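Local coordinates for protein Hpr(Ser) kinase (Coxiella burnetii, PDB 3TQF) that probably uses ATP to phosphorylate a serine of the carrier protein HPr and also removes that phosphate, at residues A[34-38]-A[39-43]; A[60-64]-A[65-69]; A[100-104]-A[105-109]. One frame throughout, in Å; residues are numbered along the deposited sequence.

Contact 1: A[34-38]-A[39-43]; sequences LALID and RGHQL
L36 and I37 of the last turn of helix 29-38 meet G40 and H41 through the two bonds of a Schellman motif: H41 N reaches back to L36 O (3.1 Å) and G40 N to I37 O (3.0 Å). G40 carries the positive phi, 103°, that turns the chain out of the helix toward strand 42-45. The R39 amide is held more loosely, giving only weak bonds to A35 O and L36 O. A water donates to H41 O (2.8 Å) and weakly to I37 O. Beside the motif, L36 CD2 packs on H41 CD2 (3.7 Å), the two side chains slanting across one another. I37, its CG1 beside the backbone N, brings CD1 to L43 CB at 3.8 Å; V80 touches both residues. R39 lays CG by A35 O, and its bent chain carries the guanidinium away to a salt bridge with E146, whose carboxylate also holds H41 NE2. D38 pairs with R39 of the second subunit, while R39 reaches D38 of the third. The chemistry implies a helix end at which G40 and H41 take up the carbonyls of I37 and L36, with an apolar side facing the core and a charged side shared between subunits.

Contact 2: A[60-64]-A[65-69]; sequences GSCPS and VANGY
S64 O accepts the amide of A66 N at 2.6 Å, a bond that closes a gamma turn. The donor sits above the carbonyl plane, with a C=O...N angle of 97°, as the tight ring of such a turn demands. V65 is the central residue of that turn, and its positive phi (73°) with negative psi is the classic form. The chain then goes straight into a type II beta turn from A66 to Y69, closed by Y69 N on A66 O (3.2 Å), with G68 at the position that takes positive phi. Inside this double bend, N67 swings its amide back toward C62: with CG anti to the backbone N (chi1 -162°), OD1 comes to 3.3 Å from C62 CB and 3.7 Å from C62 SG. These are van der Waals contacts of a carbonyl oxygen with a cysteine side chain. C62 SG itself is joined to C45 in a disulfide, which ties the start of the loop to the end of strand 42-45. The chemistry implies a surface loop shaped by two tight backbone turns, through which its two halves mainly meet, while the disulfide adds a covalent tie to strand 42-45.

Contact 3: A[100-104]-A[105-109]; sequences SLVKP and EKMPL
Two successive backbone bonds join K103 and P104 to K106 and M107: K106 N donates to K103 O (2.9 Å) and M107 N to P104 O (3.2 Å). Each spans three residues, the spacing of a 3-10 turn, and in each the donor stands above the plane of the carbonyl, by 44° at K103 O and by 70° at P104 O.

Apolar contacts lie on the side of V102. Its CG1 presses on the backbone at K106 C (3.9 Å), while CB meets the selenium of M107, a selenomethionine, at the same separation. Because M107 sets CG anti to the backbone N and then bends at chi2 (83°), SE is brought beside V102. L132, P134 and L117 also touch M107, whose side chain thus packs between the turn and strands 117-123 and 126-134.

The charged groups gather on another part of the turn. K103 and K106 run side by side in the same direction, their NZ atoms 3.9 Å apart, and E24 probably offsets the like charges: it makes a salt bridge with K106 NZ and a long, weak ion pair with K103 NZ. E105 folds back at chi2, placing OE2 against K103 CB (3.5 Å) and near P104 CD (3.7 Å); its OE1 remains 5.4 Å from K103 NZ, too far for a salt bridge.

The motif here is a proline-led 3-10 turn directly after the C-terminal end of strand 92-102. E24 belongs to the loop between strand 17-23 and helix 29-38, whose sequence and shape resemble a P-loop, and the lysine pair therefore borders what is probably the nucleotide-binding site of this HPr kinase family domain.

Overall arrangement
From the N terminus the three contacts follow in series, none nested in or crossing another, and each is a local bend in one continuous stretch. Contact 1 closes the turn from helix 29-38 into strand 42-45. Contact 2 comes next, bending the chain after strand 58-61 toward the two-stranded sheet of 69-72 and 76-79; its centre is about 16 Å from that of contact 1, and the C45-C62 disulfide links strand 42-45 to its loop. Contact 3 turns the chain after strand 92-102 on its way to strand 117-123. Strands 58-61 and 92-102 are neighbours, yet contacts 2 and 3 lie on opposite sides of the chain's centre, about 30 Å apart between centres.

Contact 1: A[34-38]-A[39-43]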
loop_
_atom_site.group_PDB
_atom_site.type_symbol
_atom_site.label_atom_id
_atom_site.label_comp_id
_atom_site.label_asym_id
_atom_site.label_seq_id
_atom_site.Cartn_x
_atom_site.Cartn_y
_atom_site.Cartn_z
ATOM N N LEU A 34 0.298 -0.490 -12.251
ATOM C CA LEU A 34 -0.409 -1.645 -11.710
ATOM C C LEU A 34 -1.235 -1.263 -10.483
ATOM O O LEU A 34 -2.424 -1.563 -10.415
ATOM C CB LEU A 34 0.577 -2.767 -11.347
ATOM C CG LEU A 34 -0.032 -4.144 -11.026
ATOM C CD1 LEU A 34 -0.768 -4.709 -12.226
ATOM C CD2 LEU A 34 1.037 -5.125 -10.552
ATOM N N ALA A 35 -0.607 -0.590 -9.524
ATOM C CA ALA A 35 -1.291 -0.173 -8.298
ATOM C C ALA A 35 -2.487 0.735 -8.595
ATOM O O ALA A 35 -3.549 0.576 -8.000
ATOM C CB ALA A 35 -0.325 0.516 -7.357
ATOM N N LEU A 36 -2.316 1.670 -9.527
ATOM C CA LEU A 36 -3.415 2.531 -9.948
ATOM C C LEU A 36 -4.546 1.738 -10.615
ATOM O O LEU A 36 -5.719 2.034 -10.388
ATOM C CB LEU A 36 -2.908 3.636 -10.873
ATOM C CG LEU A 36 -2.089 4.726 -10.170
ATOM C CD1 LEU A 36 -1.337 5.565 -11.180
ATOM C CD2 LEU A 36 -2.980 5.606 -9.310
ATOM N N ILE A 37 -4.202 0.728 -11.418
ATOM C CA ILE A 37 -5.218 -0.164 -12.001
ATOM C C ILE A 37 -6.004 -0.864 -10.888
ATOM O O ILE A 37 -7.219 -1.016 -10.979
ATOM C CB ILE A 37 -4.610 -1.263 -12.939
ATOM C CG1 ILE A 37 -3.784 -0.663 -14.084
ATOM C CG2 ILE A 37 -5.714 -2.144 -13.525
ATOM C CD1 ILE A 37 -4.484 0.431 -14.850
ATOM N N ASP A 38 -5.291 -1.275 -9.841
ATOM C CA ASP A 38 -5.875 -1.984 -8.699
ATOM C C ASP A 38 -6.815 -1.093 -7.894
ATOM O O ASP A 38 -7.729 -1.588 -7.244
ATOM C CB ASP A 38 -4.757 -2.527 -7.796
ATOM C CG ASP A 38 -5.279 -3.380 -6.652
ATOM O OD1 ASP A 38 -5.967 -4.390 -6.916
ATOM O OD2 ASP A 38 -4.990 -3.041 -5.485
ATOM N N ARG A 39 -6.602 0.219 -7.950
ATOM C CA ARG A 39 -7.514 1.168 -7.299
ATOM C C ARG A 39 -8.721 1.522 -8.167
ATOM O O ARG A 39 -9.535 2.335 -7.765
ATOM C CB ARG A 39 -6.803 2.463 -6.899
ATOM C CG ARG A 39 -5.385 2.291 -6.367
ATOM C CD ARG A 39 -5.158 2.872 -4.992
ATOM N NE ARG A 39 -6.040 3.978 -4.642
ATOM C CZ ARG A 39 -6.361 4.290 -3.390
ATOM N NH1 ARG A 39 -5.860 3.602 -2.366
ATOM N NH2 ARG A 39 -7.187 5.296 -3.154
ATOM N N GLY A 40 -8.832 0.928 -9.352
ATOM C CA GLY A 40 -10.004 1.114 -10.212
ATOM C C GLY A 40 -9.798 2.062 -11.384
ATOM O O GLY A 40 -10.759 2.408 -12.075
ATOM N N HIS A 41 -8.555 2.477 -11.619
ATOM C CA HIS A 41 -8.238 3.372 -12.727
ATOM C C HIS A 41 -7.916 2.543 -13.961
ATOM O O HIS A 41 -8.044 1.319 -13.930
ATOM C CB HIS A 41 -7.086 4.306 -12.348
ATOM C CG HIS A 41 -7.343 5.079 -11.091
ATOM N ND1 HIS A 41 -8.482 5.831 -10.903
ATOM C CD2 HIS A 41 -6.626 5.192 -9.951
ATOM C CE1 HIS A 41 -8.450 6.382 -9.705
ATOM N NE2 HIS A 41 -7.334 6.010 -9.107
ATOM N N GLN A 42 -7.517 3.197 -15.049
ATOM C CA GLN A 42 -7.384 2.521 -16.333
ATOM C C GLN A 42 -6.034 2.755 -16.990
ATOM O O GLN A 42 -5.437 3.822 -16.858
ATOM C CB GLN A 42 -8.488 2.979 -17.288
ATOM C CG GLN A 42 -9.883 2.580 -16.864
ATOM C CD GLN A 42 -10.954 3.202 -17.737
ATOM O OE1 GLN A 42 -10.915 4.399 -18.027
ATOM N NE2 GLN A 42 -11.923 2.396 -18.151
ATOM N N LEU A 43 -5.580 1.740 -17.720
ATOM C CA LEU A 43 -4.356 1.806 -18.509
ATOM C C LEU A 43 -4.690 2.227 -19.935
ATOM O O LEU A 43 -5.638 1.721 -20.527
ATOM C CB LEU A 43 -3.676 0.431 -18.528
ATOM C CG LEU A 43 -2.503 0.202 -19.486
ATOM C CD1 LEU A 43 -1.328 1.108 -19.154
ATOM C CD2 LEU A 43 -2.092 -1.256 -19.436
HETATM O O HOH W 1 -9.548 -0.912 -13.316
#

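Contact 2: A[60-64]-A[65-69]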
loop_
_atom_site.group_PDB
_atom_site.type_symbol
_atom_site.label_atom_id
_atom_site.label_comp_id
_atom_site.label_asym_id
_atom_site.label_seq_id
_atom_site.Cartn_x
_atom_site.Cartn_y
_atom_site.Cartn_z
ATOM N N GLY A 60 -3.997 10.659 -26.889
ATOM C CA GLY A 60 -2.930 9.674 -26.753
ATOM C C GLY A 60 -3.470 8.267 -26.926
ATOM O O GLY A 60 -4.473 7.904 -26.315
ATOM N N SER A 61 -2.798 7.476 -27.756
ATOM C CA SER A 61 -3.243 6.123 -28.071
ATOM C C SER A 61 -2.073 5.150 -28.052
ATOM O O SER A 61 -0.947 5.514 -28.383
ATOM C CB SER A 61 -3.918 6.102 -29.437
ATOM O OG SER A 61 -3.251 6.970 -30.329
ATOM N N CYS A 62 -2.356 3.911 -27.661
ATOM C CA CYS A 62 -1.344 2.867 -27.550
ATOM C C CYS A 62 -1.298 2.120 -28.873
ATOM O O CYS A 62 -2.344 1.812 -29.438
ATOM C CB CYS A 62 -1.730 1.905 -26.423
ATOM S SG CYS A 62 -0.431 0.781 -25.810
ATOM N N PRO A 63 -0.091 1.832 -29.383
ATOM C CA PRO A 63 -0.021 1.012 -30.595
ATOM C C PRO A 63 -0.430 -0.427 -30.295
ATOM O O PRO A 63 -0.251 -0.887 -29.166
ATOM C CB PRO A 63 1.456 1.098 -31.008
ATOM C CG PRO A 63 2.197 1.509 -29.795
ATOM C CD PRO A 63 1.240 2.213 -28.877
ATOM N N SER A 64 -0.983 -1.117 -31.291
ATOM C CA SER A 64 -1.437 -2.505 -31.134
ATOM C C SER A 64 -0.318 -3.417 -30.622
ATOM O O SER A 64 0.814 -2.982 -30.429
ATOM C CB SER A 64 -1.947 -3.063 -32.478
ATOM O OG SER A 64 -2.819 -2.162 -33.135
ATOM N N VAL A 65 -0.643 -4.687 -30.418
ATOM C CA VAL A 65 0.335 -5.706 -30.034
ATOM C C VAL A 65 0.759 -5.515 -28.589
ATOM O O VAL A 65 0.601 -6.423 -27.773
ATOM C CB VAL A 65 1.583 -5.730 -30.963
ATOM C CG1 VAL A 65 2.469 -6.927 -30.637
ATOM C CG2 VAL A 65 1.162 -5.773 -32.430
ATOM N N ALA A 66 1.301 -4.339 -28.280
ATOM C CA ALA A 66 1.617 -3.954 -26.904
ATOM C C ALA A 66 0.378 -3.574 -26.099
ATOM O O ALA A 66 0.434 -3.528 -24.877
ATOM C CB ALA A 66 2.604 -2.795 -26.895
ATOM N N ASN A 67 -0.733 -3.296 -26.770
ATOM C CA ASN A 67 -1.937 -2.843 -26.086
ATOM C C ASN A 67 -2.435 -3.841 -25.040
ATOM O O ASN A 67 -2.618 -5.022 -25.334
ATOM C CB ASN A 67 -3.058 -2.557 -27.086
ATOM C CG ASN A 67 -4.150 -1.693 -26.497
ATOM O OD1 ASN A 67 -3.902 -0.562 -26.085
ATOM N ND2 ASN A 67 -5.366 -2.220 -26.449
ATOM N N GLY A 68 -2.644 -3.352 -23.820
ATOM C CA GLY A 68 -3.164 -4.172 -22.728
ATOM C C GLY A 68 -2.107 -4.825 -21.856
ATOM O O GLY A 68 -2.441 -5.430 -20.837
ATOM N N TYR A 69 -0.836 -4.698 -22.238
ATOM C CA TYR A 69 0.255 -5.360 -21.528
ATOM C C TYR A 69 1.147 -4.382 -20.763
ATOM O O TYR A 69 1.397 -3.268 -21.221
ATOM C CB TYR A 69 1.098 -6.178 -22.501
ATOM C CG TYR A 69 0.347 -7.333 -23.117
ATOM C CD1 TYR A 69 0.157 -8.518 -22.415
ATOM C CD2 TYR A 69 -0.178 -7.243 -24.404
ATOM C CE1 TYR A 69 -0.531 -9.583 -22.977
ATOM C CE2 TYR A 69 -0.865 -8.301 -24.973
ATOM C CZ TYR A 69 -1.040 -9.467 -24.255
ATOM O OH TYR A 69 -1.723 -10.518 -24.815
#

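Contact 3: A[100-104]-A[105-109]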
loop_
_atom_site.group_PDB
_atom_site.type_symbol
_atom_site.label_atom_id
_atom_site.label_comp_id
_atom_site.label_asym_id
_atom_site.label_seq_id
_atom_site.Cartn_x
_atom_site.Cartn_y
_atom_site.Cartn_z
ATOM N N SER A 100 5.707 14.268 -13.526
ATOM C CA SER A 100 7.108 13.898 -13.639
ATOM C C SER A 100 7.621 13.531 -12.252
ATOM O O SER A 100 7.773 14.403 -11.399
ATOM C CB SER A 100 7.903 15.066 -14.217
ATOM O OG SER A 100 9.242 14.692 -14.466
ATOM N N LEU A 101 7.869 12.238 -12.033
ATOM C CA LEU A 101 8.320 11.733 -10.736
ATOM C C LEU A 101 9.792 12.035 -10.561
ATOM O O LEU A 101 10.609 11.584 -11.353
ATOM C CB LEU A 101 8.100 10.225 -10.636
ATOM C CG LEU A 101 6.662 9.708 -10.753
ATOM C CD1 LEU A 101 6.668 8.196 -10.779
ATOM C CD2 LEU A 101 5.793 10.227 -9.617
ATOM N N VAL A 102 10.120 12.792 -9.518
ATOM C CA VAL A 102 11.474 13.287 -9.295
ATOM C C VAL A 102 12.004 12.807 -7.955
ATOM O O VAL A 102 11.248 12.693 -6.994
ATOM C CB VAL A 102 11.498 14.827 -9.304
ATOM C CG1 VAL A 102 12.900 15.353 -9.013
ATOM C CG2 VAL A 102 10.993 15.351 -10.638
ATOM N N LYS A 103 13.304 12.528 -7.895
ATOM C CA LYS A 103 13.952 12.139 -6.648
ATOM C C LYS A 103 14.022 13.382 -5.768
ATOM O O LYS A 103 14.403 14.451 -6.248
ATOM C CB LYS A 103 15.365 11.605 -6.896
ATOM C CG LYS A 103 15.466 10.434 -7.884
ATOM C CD LYS A 103 15.435 9.074 -7.205
ATOM C CE LYS A 103 15.845 7.970 -8.178
ATOM N NZ LYS A 103 17.314 7.956 -8.441
ATOM N N PRO A 104 13.652 13.257 -4.483
ATOM C CA PRO A 104 13.634 14.397 -3.571
ATOM C C PRO A 104 14.868 15.294 -3.635
ATOM O O PRO A 104 14.734 16.513 -3.568
ATOM C CB PRO A 104 13.527 13.733 -2.202
ATOM C CG PRO A 104 12.751 12.503 -2.459
ATOM C CD PRO A 104 13.117 12.044 -3.840
ATOM N N GLU A 105 16.049 14.694 -3.773
ATOM C CA GLU A 105 17.313 15.451 -3.765
ATOM C C GLU A 105 17.436 16.367 -4.988
ATOM O O GLU A 105 18.055 17.430 -4.909
ATOM C CB GLU A 105 18.543 14.526 -3.718
ATOM C CG GLU A 105 18.369 13.208 -2.970
ATOM C CD GLU A 105 17.898 12.080 -3.882
ATOM O OE1 GLU A 105 18.667 11.690 -4.790
ATOM O OE2 GLU A 105 16.762 11.593 -3.696
ATOM N N LYS A 106 16.849 15.944 -6.110
ATOM C CA LYS A 106 16.938 16.673 -7.378
ATOM C C LYS A 106 15.749 17.614 -7.586
ATOM O O LYS A 106 15.641 18.278 -8.620
ATOM C CB LYS A 106 17.029 15.678 -8.540
ATOM C CG LYS A 106 18.264 14.771 -8.475
ATOM C CD LYS A 106 18.084 13.480 -9.274
ATOM C CE LYS A 106 19.136 12.446 -8.897
ATOM N NZ LYS A 106 18.998 11.199 -9.695
HETATM N N MSE A 107 14.870 17.674 -6.592
HETATM C CA MSE A 107 13.662 18.481 -6.658
HETATM C C MSE A 107 14.001 19.964 -6.495
HETATM O O MSE A 107 14.705 20.327 -5.556
HETATM C CB MSE A 107 12.715 18.043 -5.542
HETATM C CG MSE A 107 11.325 18.604 -5.644
HETATM SE SE MSE A 107 10.163 17.612 -6.846
HETATM C CE MSE A 107 8.612 18.756 -6.569
ATOM N N PRO A 108 13.498 20.830 -7.400
ATOM C CA PRO A 108 13.762 22.272 -7.274
ATOM C C PRO A 108 13.107 22.906 -6.048
ATOM O O PRO A 108 12.243 22.295 -5.418
ATOM C CB PRO A 108 13.153 22.871 -8.552
ATOM C CG PRO A 108 12.871 21.729 -9.453
ATOM C CD PRO A 108 12.685 20.526 -8.592
ATOM N N LEU A 109 13.512 24.132 -5.728
ATOM C CA LEU A 109 12.950 24.849 -4.587
ATOM C C LEU A 109 11.460 25.101 -4.790
ATOM O O LEU A 109 10.992 25.271 -5.918
ATOM C CB LEU A 109 13.689 26.171 -4.345
ATOM C CG LEU A 109 15.167 26.056 -3.949
ATOM C CD1 LEU A 109 15.760 27.435 -3.658
ATOM C CD2 LEU A 109 15.355 25.125 -2.750
#